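Local coordinates for 2-hydroxyhepta-2,4-diene-1, 7-dioateisomerase (PDB 3R6O), which is probably a magnesium-dependent isomerase of the fumarylacetoacetate hydrolase family, acting on 2-hydroxyhepta-2,4-diene-1,7-dioate, at residues Thr151-Ile159 against Phe290-Leu298; Glu236-Gly246 against Arg299-Lys310. One frame throughout, in Å; residues are numbered along the deposited sequence.

Contact 1 (Thr151-Ile159 against Phe290-Leu298); sequences TSHALDYEI and FQFDPPRYL
Leu155 and Leu298 join the start of strand 155-165 to the loop 290-298 through one direct backbone bond and one water. Leu298 N reaches Leu155 O over 2.8 Å with an N-H...O angle of 165°, and the water accepts from Leu155 N and donates to Leu298 O, so the backbone N-H and C=O of both residues each have a partner. Beside them Ala154 CB sits over one face of the Tyr297 ring, 3.8 Å from its centroid, a CH-pi contact. The edge of that ring meets the Asp156 carboxylate, whose plane stands nearly upright to it. Asp156 OD2 accepts from Phe290 N at 3.2 Å, the donor lying 38° out of the carboxylate plane, and is salt-bridged to Arg193, which also pairs with the magnesium-binding Glu158 and so links this loop anchor to the metal-site strand. OD1 takes Tyr157 N at 3.0 Å and Gly289 N. The Tyr157 ring (chi1 53°) brings CD2 to 3.6 Å from Leu298 CD2 and its edge to Arg296 O, while its hydroxyl bonds to Gly287 O and Arg249. With three backbone N-H groups and an arginine around it, the buried Asp156 carboxylate is probably stabilised as an anion that ties the loop to the strand.

Contact 2 (Glu236-Gly246 against Arg299-Lys310); sequences ETFDFELRING and RPGDVIEAHSAK
This is antiparallel beta pairing inside a mixed sheet: strand 303-308 runs between strands 239-244 and 312-320, and its axis lies 4.6 Å from that of 239-244, with N-to-C directions 164° apart. Glu241 with His307 and Arg243 with Glu305 are hydrogen-bonded pairs; Arg243 N to Glu305 O, at 2.7 Å, lies in the carbonyl plane. On the face carrying Leu242, Ile244, Ile304 and Ala306, Leu242 CD1 packs 3.7 Å from Ile304 CG2, and strand 155-165 covers this face through Tyr157 and Ile159. Past the strand end, Asn245 bonds with both ends of its amide: OD1 takes Val303 N at 2.8 Å, and ND2 gives to Asp302 OD1 from above the carboxylate plane. The Asp302 carboxylate also holds Arg299, OD2 receiving NE through its syn lone pair. Glu305, bent at chi2 (115°), turns OE1 to Gly246 N, 2.8 Å away on the syn side. At the far end Lys310 NZ is shared by Glu236 OE1 (2.8 Å, a salt bridge) and Thr237 O (2.9 Å), and lies over the Phe238 ring face, 4.8 Å from the centroid, as a cation-pi partner. Charged and amide side chains thus fasten the pairing beyond both ends of its backbone ladder.

Contacts 1 and 2 are continuous at Leu298-Arg299, their centres 15 Å apart, and their segments alternate along the chain. They meet where strand 155-165 and, beside it, Leu298 of the loop pack on the apolar face of the sheet in contact 2: Tyr157 CD1 lies 3.6 Å from Leu242 CD2, Leu298 CD2 3.6 Å from Ile244 CD1, and Ile159 CD1 3.7 Å from Ala306 CB. The same strand carries Glu158 and Glu160, magnesium ligands of this protein; in this model Glu160 and Asp189 hold the ion. The side chain of Phe290 lies about 9 Å, and that of Phe240 about 11 Å, from the magnesium, so neither ring is a ligand, although contact 1 includes Glu158.

Contact 1 (Thr151-Ile159 against Phe290-Leu298)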
loop_
_atom_site.group_PDB
_atom_site.type_symbol
_atom_site.label_atom_id
_atom_site.label_comp_id
_atom_site.label_asym_id
_atom_site.label_seq_id
_atom_site.Cartn_x
_atom_site.Cartn_y
_atom_site.Cartn_z
ATOM N N THR A 151 6.064 -0.061 21.438
ATOM C CA THR A 151 5.676 -1.481 21.422
ATOM C C THR A 151 6.757 -2.493 20.912
ATOM O O THR A 151 6.434 -3.664 20.675
ATOM C CB THR A 151 4.403 -1.655 20.590
ATOM O OG1 THR A 151 4.618 -1.131 19.275
ATOM C CG2 THR A 151 3.247 -0.887 21.207
ATOM N N SER A 152 8.009 -2.068 20.713
ATOM C CA SER A 152 9.017 -2.966 20.174
ATOM C C SER A 152 10.326 -2.871 20.911
ATOM O O SER A 152 10.847 -1.780 21.172
ATOM C CB SER A 152 9.267 -2.724 18.675
ATOM O OG SER A 152 10.294 -3.596 18.214
ATOM N N HIS A 153 10.859 -4.044 21.216
ATOM C CA HIS A 153 12.172 -4.206 21.827
ATOM C C HIS A 153 13.069 -5.058 20.904
ATOM O O HIS A 153 14.062 -5.629 21.340
ATOM C CB HIS A 153 11.996 -4.919 23.171
ATOM C CG HIS A 153 11.346 -4.079 24.231
ATOM N ND1 HIS A 153 10.000 -3.779 24.226
ATOM C CD2 HIS A 153 11.849 -3.535 25.365
ATOM C CE1 HIS A 153 9.707 -3.047 25.289
ATOM N NE2 HIS A 153 10.810 -2.896 26.004
ATOM N N ALA A 154 12.727 -5.119 19.616
ATOM C CA ALA A 154 13.496 -5.934 18.674
ATOM C C ALA A 154 13.430 -5.319 17.300
ATOM O O ALA A 154 12.919 -5.931 16.376
ATOM C CB ALA A 154 12.970 -7.370 18.649
ATOM N N LEU A 155 13.958 -4.101 17.178
ATOM C CA LEU A 155 13.955 -3.367 15.927
ATOM C C LEU A 155 15.164 -3.710 15.076
ATOM O O LEU A 155 16.324 -3.517 15.502
ATOM C CB LEU A 155 13.928 -1.849 16.178
ATOM C CG LEU A 155 13.605 -0.988 14.946
ATOM C CD1 LEU A 155 12.191 -1.251 14.495
ATOM C CD2 LEU A 155 13.845 0.501 15.252
ATOM N N ASP A 156 14.893 -4.235 13.879
ATOM C CA ASP A 156 15.953 -4.660 12.983
ATOM C C ASP A 156 16.111 -3.738 11.756
ATOM O O ASP A 156 15.168 -3.072 11.328
ATOM C CB ASP A 156 15.712 -6.103 12.535
ATOM C CG ASP A 156 16.985 -6.909 12.461
ATOM O OD1 ASP A 156 18.072 -6.310 12.523
ATOM O OD2 ASP A 156 16.890 -8.165 12.345
ATOM N N TYR A 157 17.309 -3.783 11.191
ATOM C CA TYR A 157 17.730 -3.091 9.972
ATOM C C TYR A 157 17.899 -4.095 8.823
ATOM O O TYR A 157 18.233 -5.268 9.039
ATOM C CB TYR A 157 19.066 -2.345 10.231
ATOM C CG TYR A 157 20.107 -3.292 10.795
ATOM C CD1 TYR A 157 20.924 -4.040 9.948
ATOM C CD2 TYR A 157 20.190 -3.525 12.169
ATOM C CE1 TYR A 157 21.854 -4.981 10.473
ATOM C CE2 TYR A 157 21.108 -4.457 12.713
ATOM C CZ TYR A 157 21.928 -5.197 11.852
ATOM O OH TYR A 157 22.858 -6.110 12.373
ATOM N N GLU A 158 17.646 -3.623 7.601
ATOM C CA GLU A 158 17.779 -4.432 6.404
ATOM C C GLU A 158 18.093 -3.518 5.229
ATOM O O GLU A 158 17.164 -2.960 4.654
ATOM C CB GLU A 158 16.478 -5.126 6.101
ATOM C CG GLU A 158 15.938 -5.984 7.202
ATOM C CD GLU A 158 14.699 -6.744 6.780
ATOM O OE1 GLU A 158 13.766 -6.144 6.284
ATOM O OE2 GLU A 158 14.652 -7.976 6.941
ATOM N N ILE A 159 19.363 -3.374 4.893
ATOM C CA ILE A 159 19.770 -2.583 3.719
ATOM C C ILE A 159 19.339 -3.271 2.433
ATOM O O ILE A 159 19.526 -4.455 2.255
ATOM C CB ILE A 159 21.282 -2.272 3.713
ATOM C CG1 ILE A 159 21.599 -1.179 2.679
ATOM C CG2 ILE A 159 22.179 -3.567 3.510
ATOM C CD1 ILE A 159 23.126 -0.746 2.712
ATOM N N PHE A 290 18.673 -10.148 14.153
ATOM C CA PHE A 290 18.064 -11.370 14.630
ATOM C C PHE A 290 18.982 -12.581 14.431
ATOM O O PHE A 290 18.718 -13.636 14.974
ATOM C CB PHE A 290 16.688 -11.608 13.950
ATOM C CG PHE A 290 16.782 -12.154 12.561
ATOM C CD1 PHE A 290 16.706 -13.534 12.328
ATOM C CD2 PHE A 290 16.938 -11.310 11.489
ATOM C CE1 PHE A 290 16.794 -14.040 11.048
ATOM C CE2 PHE A 290 17.037 -11.796 10.222
ATOM C CZ PHE A 290 16.955 -13.179 9.984
ATOM N N GLN A 291 20.073 -12.412 13.676
ATOM C CA GLN A 291 20.892 -13.529 13.265
ATOM C C GLN A 291 22.049 -13.789 14.223
ATOM O O GLN A 291 22.954 -14.555 13.889
ATOM C CB GLN A 291 21.377 -13.302 11.829
ATOM C CG GLN A 291 20.198 -13.342 10.850
ATOM C CD GLN A 291 20.590 -13.022 9.419
ATOM O OE1 GLN A 291 20.851 -11.875 9.097
ATOM N NE2 GLN A 291 20.611 -14.042 8.550
ATOM N N PHE A 292 21.998 -13.172 15.416
ATOM C CA PHE A 292 23.048 -13.341 16.423
ATOM C C PHE A 292 22.498 -13.613 17.798
ATOM O O PHE A 292 21.359 -13.258 18.107
ATOM C CB PHE A 292 23.927 -12.093 16.480
ATOM C CG PHE A 292 24.530 -11.733 15.160
ATOM C CD1 PHE A 292 25.707 -12.326 14.737
ATOM C CD2 PHE A 292 23.866 -10.864 14.303
ATOM C CE1 PHE A 292 26.268 -12.014 13.509
ATOM C CE2 PHE A 292 24.415 -10.550 13.073
ATOM C CZ PHE A 292 25.645 -11.136 12.684
ATOM N N ASP A 293 23.328 -14.270 18.596
ATOM C CA ASP A 293 23.139 -14.413 20.027
ATOM C C ASP A 293 24.324 -13.785 20.798
ATOM O O ASP A 293 25.460 -14.244 20.646
ATOM C CB ASP A 293 23.083 -15.892 20.379
ATOM C CG ASP A 293 22.922 -16.120 21.850
ATOM O OD1 ASP A 293 22.183 -15.357 22.469
ATOM O OD2 ASP A 293 23.521 -17.052 22.388
ATOM N N PRO A 294 24.061 -12.742 21.618
ATOM C CA PRO A 294 22.766 -12.059 21.709
ATOM C C PRO A 294 22.477 -11.319 20.413
ATOM O O PRO A 294 23.382 -11.115 19.626
ATOM C CB PRO A 294 22.951 -11.073 22.870
ATOM C CG PRO A 294 24.220 -11.467 23.530
ATOM C CD PRO A 294 25.051 -12.159 22.533
ATOM N N PRO A 295 21.204 -10.949 20.180
ATOM C CA PRO A 295 20.795 -10.188 19.010
ATOM C C PRO A 295 21.460 -8.815 18.939
ATOM O O PRO A 295 21.974 -8.324 19.953
ATOM C CB PRO A 295 19.274 -10.056 19.173
ATOM C CG PRO A 295 18.898 -11.109 20.171
ATOM C CD PRO A 295 20.072 -11.286 21.067
ATOM N N ARG A 296 21.517 -8.240 17.738
ATOM C CA ARG A 296 22.203 -6.960 17.531
ATOM C C ARG A 296 21.205 -5.941 16.967
ATOM O O ARG A 296 21.523 -5.210 16.023
ATOM C CB ARG A 296 23.384 -7.114 16.573
ATOM C CG ARG A 296 24.366 -8.244 16.918
ATOM C CD ARG A 296 25.701 -7.979 16.244
ATOM N NE ARG A 296 26.294 -6.798 16.873
ATOM C CZ ARG A 296 27.418 -6.211 16.471
ATOM N NH1 ARG A 296 28.118 -6.696 15.412
ATOM N NH2 ARG A 296 27.846 -5.140 17.121
ATOM N N TYR A 297 20.012 -5.924 17.569
ATOM C CA TYR A 297 18.925 -5.027 17.209
ATOM C C TYR A 297 19.324 -3.561 17.486
ATOM O O TYR A 297 20.293 -3.284 18.184
ATOM C CB TYR A 297 17.605 -5.389 17.919
ATOM C CG TYR A 297 17.030 -6.768 17.589
ATOM C CD1 TYR A 297 16.698 -7.105 16.298
ATOM C CD2 TYR A 297 16.735 -7.695 18.597
ATOM C CE1 TYR A 297 16.165 -8.332 15.984
ATOM C CE2 TYR A 297 16.184 -8.953 18.295
ATOM C CZ TYR A 297 15.894 -9.256 16.986
ATOM O OH TYR A 297 15.374 -10.494 16.646
ATOM N N LEU A 298 18.634 -2.637 16.817
ATOM C CA LEU A 298 18.900 -1.214 16.938
ATOM C C LEU A 298 18.663 -0.779 18.388
ATOM O O LEU A 298 17.687 -1.183 19.008
ATOM C CB LEU A 298 18.034 -0.428 15.973
ATOM C CG LEU A 298 18.245 -0.801 14.496
ATOM C CD1 LEU A 298 17.230 -0.055 13.534
ATOM C CD2 LEU A 298 19.694 -0.521 14.123
HETATM O O HOH W 1 15.482 -2.894 19.369
#

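Contact 2 (Glu236-Gly246 against Arg299-Lys310)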
loop_
_atom_site.group_PDB
_atom_site.type_symbol
_atom_site.label_atom_id
_atom_site.label_comp_id
_atom_site.label_asym_id
_atom_site.label_seq_id
_atom_site.Cartn_x
_atom_site.Cartn_y
_atom_site.Cartn_z
ATOM N N GLU A 236 21.714 -2.473 -13.797
ATOM C CA GLU A 236 23.058 -2.271 -13.309
ATOM C C GLU A 236 23.290 -3.143 -12.088
ATOM O O GLU A 236 22.376 -3.789 -11.565
ATOM C CB GLU A 236 23.304 -0.799 -12.956
ATOM C CG GLU A 236 23.146 0.163 -14.146
ATOM C CD GLU A 236 23.966 1.426 -14.011
ATOM O OE1 GLU A 236 24.881 1.479 -13.159
ATOM O OE2 GLU A 236 23.727 2.362 -14.798
ATOM N N THR A 237 24.546 -3.202 -11.709
ATOM C CA THR A 237 25.007 -3.937 -10.543
ATOM C C THR A 237 25.412 -2.927 -9.472
ATOM O O THR A 237 25.968 -1.858 -9.787
ATOM C CB THR A 237 26.140 -4.838 -10.997
ATOM O OG1 THR A 237 25.571 -5.844 -11.861
ATOM C CG2 THR A 237 26.876 -5.496 -9.836
ATOM N N PHE A 238 25.098 -3.253 -8.207
ATOM C CA PHE A 238 25.480 -2.414 -7.074
ATOM C C PHE A 238 26.146 -3.209 -5.972
ATOM O O PHE A 238 25.834 -4.385 -5.763
ATOM C CB PHE A 238 24.265 -1.716 -6.494
ATOM C CG PHE A 238 23.506 -0.971 -7.504
ATOM C CD1 PHE A 238 23.747 0.370 -7.737
ATOM C CD2 PHE A 238 22.581 -1.631 -8.280
ATOM C CE1 PHE A 238 23.062 1.029 -8.718
ATOM C CE2 PHE A 238 21.884 -0.970 -9.239
ATOM C CZ PHE A 238 22.123 0.359 -9.462
ATOM N N ASP A 239 27.090 -2.564 -5.295
ATOM C CA ASP A 239 27.699 -3.129 -4.087
ATOM C C ASP A 239 27.353 -2.203 -2.961
ATOM O O ASP A 239 27.463 -0.999 -3.101
ATOM C CB ASP A 239 29.211 -3.231 -4.237
ATOM C CG ASP A 239 29.618 -4.216 -5.318
ATOM O OD1 ASP A 239 29.110 -5.375 -5.319
ATOM O OD2 ASP A 239 30.433 -3.832 -6.180
ATOM N N PHE A 240 26.922 -2.739 -1.832
ATOM C CA PHE A 240 26.400 -1.862 -0.793
ATOM C C PHE A 240 26.758 -2.378 0.594
ATOM O O PHE A 240 26.926 -3.584 0.790
ATOM C CB PHE A 240 24.879 -1.679 -0.962
ATOM C CG PHE A 240 24.115 -2.980 -1.075
ATOM C CD1 PHE A 240 23.503 -3.522 0.024
ATOM C CD2 PHE A 240 24.089 -3.699 -2.269
ATOM C CE1 PHE A 240 22.807 -4.726 -0.064
ATOM C CE2 PHE A 240 23.410 -4.942 -2.366
ATOM C CZ PHE A 240 22.782 -5.452 -1.263
ATOM N N GLU A 241 26.837 -1.471 1.560
ATOM C CA GLU A 241 27.129 -1.858 2.923
ATOM C C GLU A 241 26.354 -1.059 3.940
ATOM O O GLU A 241 26.021 0.087 3.714
ATOM C CB GLU A 241 28.627 -1.736 3.189
ATOM C CG GLU A 241 29.100 -0.315 3.494
ATOM C CD GLU A 241 30.554 -0.272 3.941
ATOM O OE1 GLU A 241 31.346 -1.117 3.472
ATOM O OE2 GLU A 241 30.888 0.602 4.771
ATOM N N LEU A 242 26.085 -1.689 5.079
ATOM C CA LEU A 242 25.498 -1.028 6.211
ATOM C C LEU A 242 26.378 -1.224 7.453
ATOM O O LEU A 242 26.844 -2.344 7.730
ATOM C CB LEU A 242 24.089 -1.590 6.429
ATOM C CG LEU A 242 23.266 -0.990 7.568
ATOM C CD1 LEU A 242 21.744 -0.974 7.244
ATOM C CD2 LEU A 242 23.542 -1.711 8.931
ATOM N N ARG A 243 26.629 -0.113 8.148
ATOM C CA ARG A 243 27.385 -0.046 9.368
ATOM C C ARG A 243 26.508 0.583 10.435
ATOM O O ARG A 243 25.597 1.335 10.139
ATOM C CB ARG A 243 28.652 0.828 9.226
ATOM C CG ARG A 243 29.507 0.458 8.069
ATOM C CD ARG A 243 30.767 1.311 7.944
ATOM N NE ARG A 243 31.674 0.705 6.974
ATOM C CZ ARG A 243 32.694 -0.108 7.262
ATOM N NH1 ARG A 243 33.031 -0.417 8.526
ATOM N NH2 ARG A 243 33.405 -0.598 6.262
ATOM N N ILE A 244 26.817 0.281 11.682
ATOM C CA ILE A 244 26.187 0.917 12.829
ATOM C C ILE A 244 27.297 1.397 13.734
ATOM O O ILE A 244 28.145 0.608 14.136
ATOM C CB ILE A 244 25.256 -0.023 13.549
ATOM C CG1 ILE A 244 24.027 -0.300 12.667
ATOM C CG2 ILE A 244 24.824 0.615 14.938
ATOM C CD1 ILE A 244 23.080 -1.390 13.242
ATOM N N ASN A 245 27.318 2.718 13.970
ATOM C CA ASN A 245 28.414 3.384 14.651
ATOM C C ASN A 245 29.777 3.016 14.069
ATOM O O ASN A 245 30.723 2.824 14.798
ATOM C CB ASN A 245 28.334 3.069 16.160
ATOM C CG ASN A 245 26.939 3.250 16.707
ATOM O OD1 ASN A 245 26.198 4.183 16.298
ATOM N ND2 ASN A 245 26.532 2.352 17.604
ATOM N N GLY A 246 29.865 2.922 12.734
ATOM C CA GLY A 246 31.128 2.681 12.074
ATOM C C GLY A 246 31.439 1.203 11.895
ATOM O O GLY A 246 32.295 0.847 11.085
ATOM N N ARG A 299 19.604 0.001 18.907
ATOM C CA ARG A 299 19.599 0.498 20.279
ATOM C C ARG A 299 19.435 2.015 20.222
ATOM O O ARG A 299 19.849 2.637 19.262
ATOM C CB ARG A 299 20.919 0.161 20.947
ATOM C CG ARG A 299 21.195 -1.365 21.089
ATOM C CD ARG A 299 22.690 -1.628 21.342
ATOM N NE ARG A 299 23.518 -1.211 20.200
ATOM C CZ ARG A 299 24.815 -1.475 20.030
ATOM N NH1 ARG A 299 25.525 -2.207 20.908
ATOM N NH2 ARG A 299 25.411 -1.024 18.929
ATOM N N PRO A 300 18.794 2.612 21.231
ATOM C CA PRO A 300 18.795 4.085 21.318
ATOM C C PRO A 300 20.196 4.712 21.228
ATOM O O PRO A 300 21.138 4.310 21.933
ATOM C CB PRO A 300 18.135 4.353 22.665
ATOM C CG PRO A 300 18.357 3.090 23.443
ATOM C CD PRO A 300 18.269 1.984 22.453
ATOM N N GLY A 301 20.350 5.679 20.333
ATOM C CA GLY A 301 21.632 6.293 20.107
ATOM C C GLY A 301 22.538 5.639 19.061
ATOM O O GLY A 301 23.561 6.223 18.694
ATOM N N ASP A 302 22.204 4.434 18.593
ATOM C CA ASP A 302 22.883 3.898 17.403
ATOM C C ASP A 302 22.711 4.867 16.216
ATOM O O ASP A 302 21.698 5.563 16.112
ATOM C CB ASP A 302 22.310 2.534 17.004
ATOM C CG ASP A 302 22.867 1.385 17.820
ATOM O OD1 ASP A 302 23.911 1.559 18.467
ATOM O OD2 ASP A 302 22.250 0.283 17.813
ATOM N N VAL A 303 23.688 4.868 15.320
ATOM C CA VAL A 303 23.605 5.573 14.043
ATOM C C VAL A 303 23.842 4.552 12.934
ATOM O O VAL A 303 24.886 3.884 12.929
ATOM C CB VAL A 303 24.666 6.693 13.971
ATOM C CG1 VAL A 303 24.570 7.445 12.612
ATOM C CG2 VAL A 303 24.512 7.662 15.159
ATOM N N ILE A 304 22.849 4.403 12.040
ATOM C CA ILE A 304 22.966 3.565 10.873
ATOM C C ILE A 304 23.602 4.360 9.733
ATOM O O ILE A 304 23.117 5.448 9.373
ATOM C CB ILE A 304 21.590 3.059 10.378
ATOM C CG1 ILE A 304 20.872 2.274 11.477
ATOM C CG2 ILE A 304 21.724 2.212 9.071
ATOM C CD1 ILE A 304 19.348 2.268 11.292
ATOM N N GLU A 305 24.667 3.782 9.177
ATOM C CA GLU A 305 25.366 4.337 8.031
ATOM C C GLU A 305 25.321 3.312 6.899
ATOM O O GLU A 305 25.875 2.210 7.025
ATOM C CB GLU A 305 26.827 4.688 8.397
ATOM C CG GLU A 305 26.971 5.658 9.564
ATOM C CD GLU A 305 27.652 5.059 10.817
ATOM O OE1 GLU A 305 27.944 3.854 10.871
ATOM O OE2 GLU A 305 27.871 5.807 11.775
ATOM N N ALA A 306 24.660 3.669 5.807
ATOM C CA ALA A 306 24.488 2.822 4.657
ATOM C C ALA A 306 25.092 3.534 3.474
ATOM O O ALA A 306 25.004 4.767 3.368
ATOM C CB ALA A 306 22.988 2.488 4.422
ATOM N N HIS A 307 25.737 2.766 2.607
ATOM C CA HIS A 307 26.542 3.329 1.531
ATOM C C HIS A 307 26.494 2.443 0.304
ATOM O O HIS A 307 26.570 1.202 0.389
ATOM C CB HIS A 307 28.022 3.500 1.993
ATOM C CG HIS A 307 29.009 3.513 0.868
ATOM N ND1 HIS A 307 29.269 4.641 0.115
ATOM C CD2 HIS A 307 29.785 2.527 0.350
ATOM C CE1 HIS A 307 30.155 4.347 -0.820
ATOM N NE2 HIS A 307 30.476 3.068 -0.702
ATOM N N SER A 308 26.371 3.084 -0.848
ATOM C CA SER A 308 26.590 2.440 -2.116
ATOM C C SER A 308 27.296 3.479 -3.014
ATOM O O SER A 308 27.047 4.695 -2.915
ATOM C CB SER A 308 25.259 1.894 -2.637
ATOM O OG SER A 308 25.224 1.712 -4.036
ATOM N N ALA A 309 28.238 3.037 -3.828
ATOM C CA ALA A 309 29.030 3.994 -4.602
ATOM C C ALA A 309 28.137 4.847 -5.530
ATOM O O ALA A 309 28.378 6.042 -5.700
ATOM C CB ALA A 309 30.129 3.274 -5.403
ATOM N N LYS A 310 27.109 4.251 -6.121
ATOM C CA LYS A 310 26.310 4.981 -7.102
ATOM C C LYS A 310 25.053 5.577 -6.512
ATOM O O LYS A 310 24.440 6.457 -7.113
ATOM C CB LYS A 310 25.944 4.097 -8.294
ATOM C CG LYS A 310 27.111 3.821 -9.213
ATOM C CD LYS A 310 26.701 2.929 -10.381
ATOM C CE LYS A 310 26.544 1.449 -9.985
ATOM N NZ LYS A 310 26.642 0.556 -11.204
HETATM O O HOH W 2 29.551 0.628 -3.457
HETATM O O HOH W 3 28.331 2.234 5.379
HETATM O O HOH W 4 28.206 0.171 18.235
#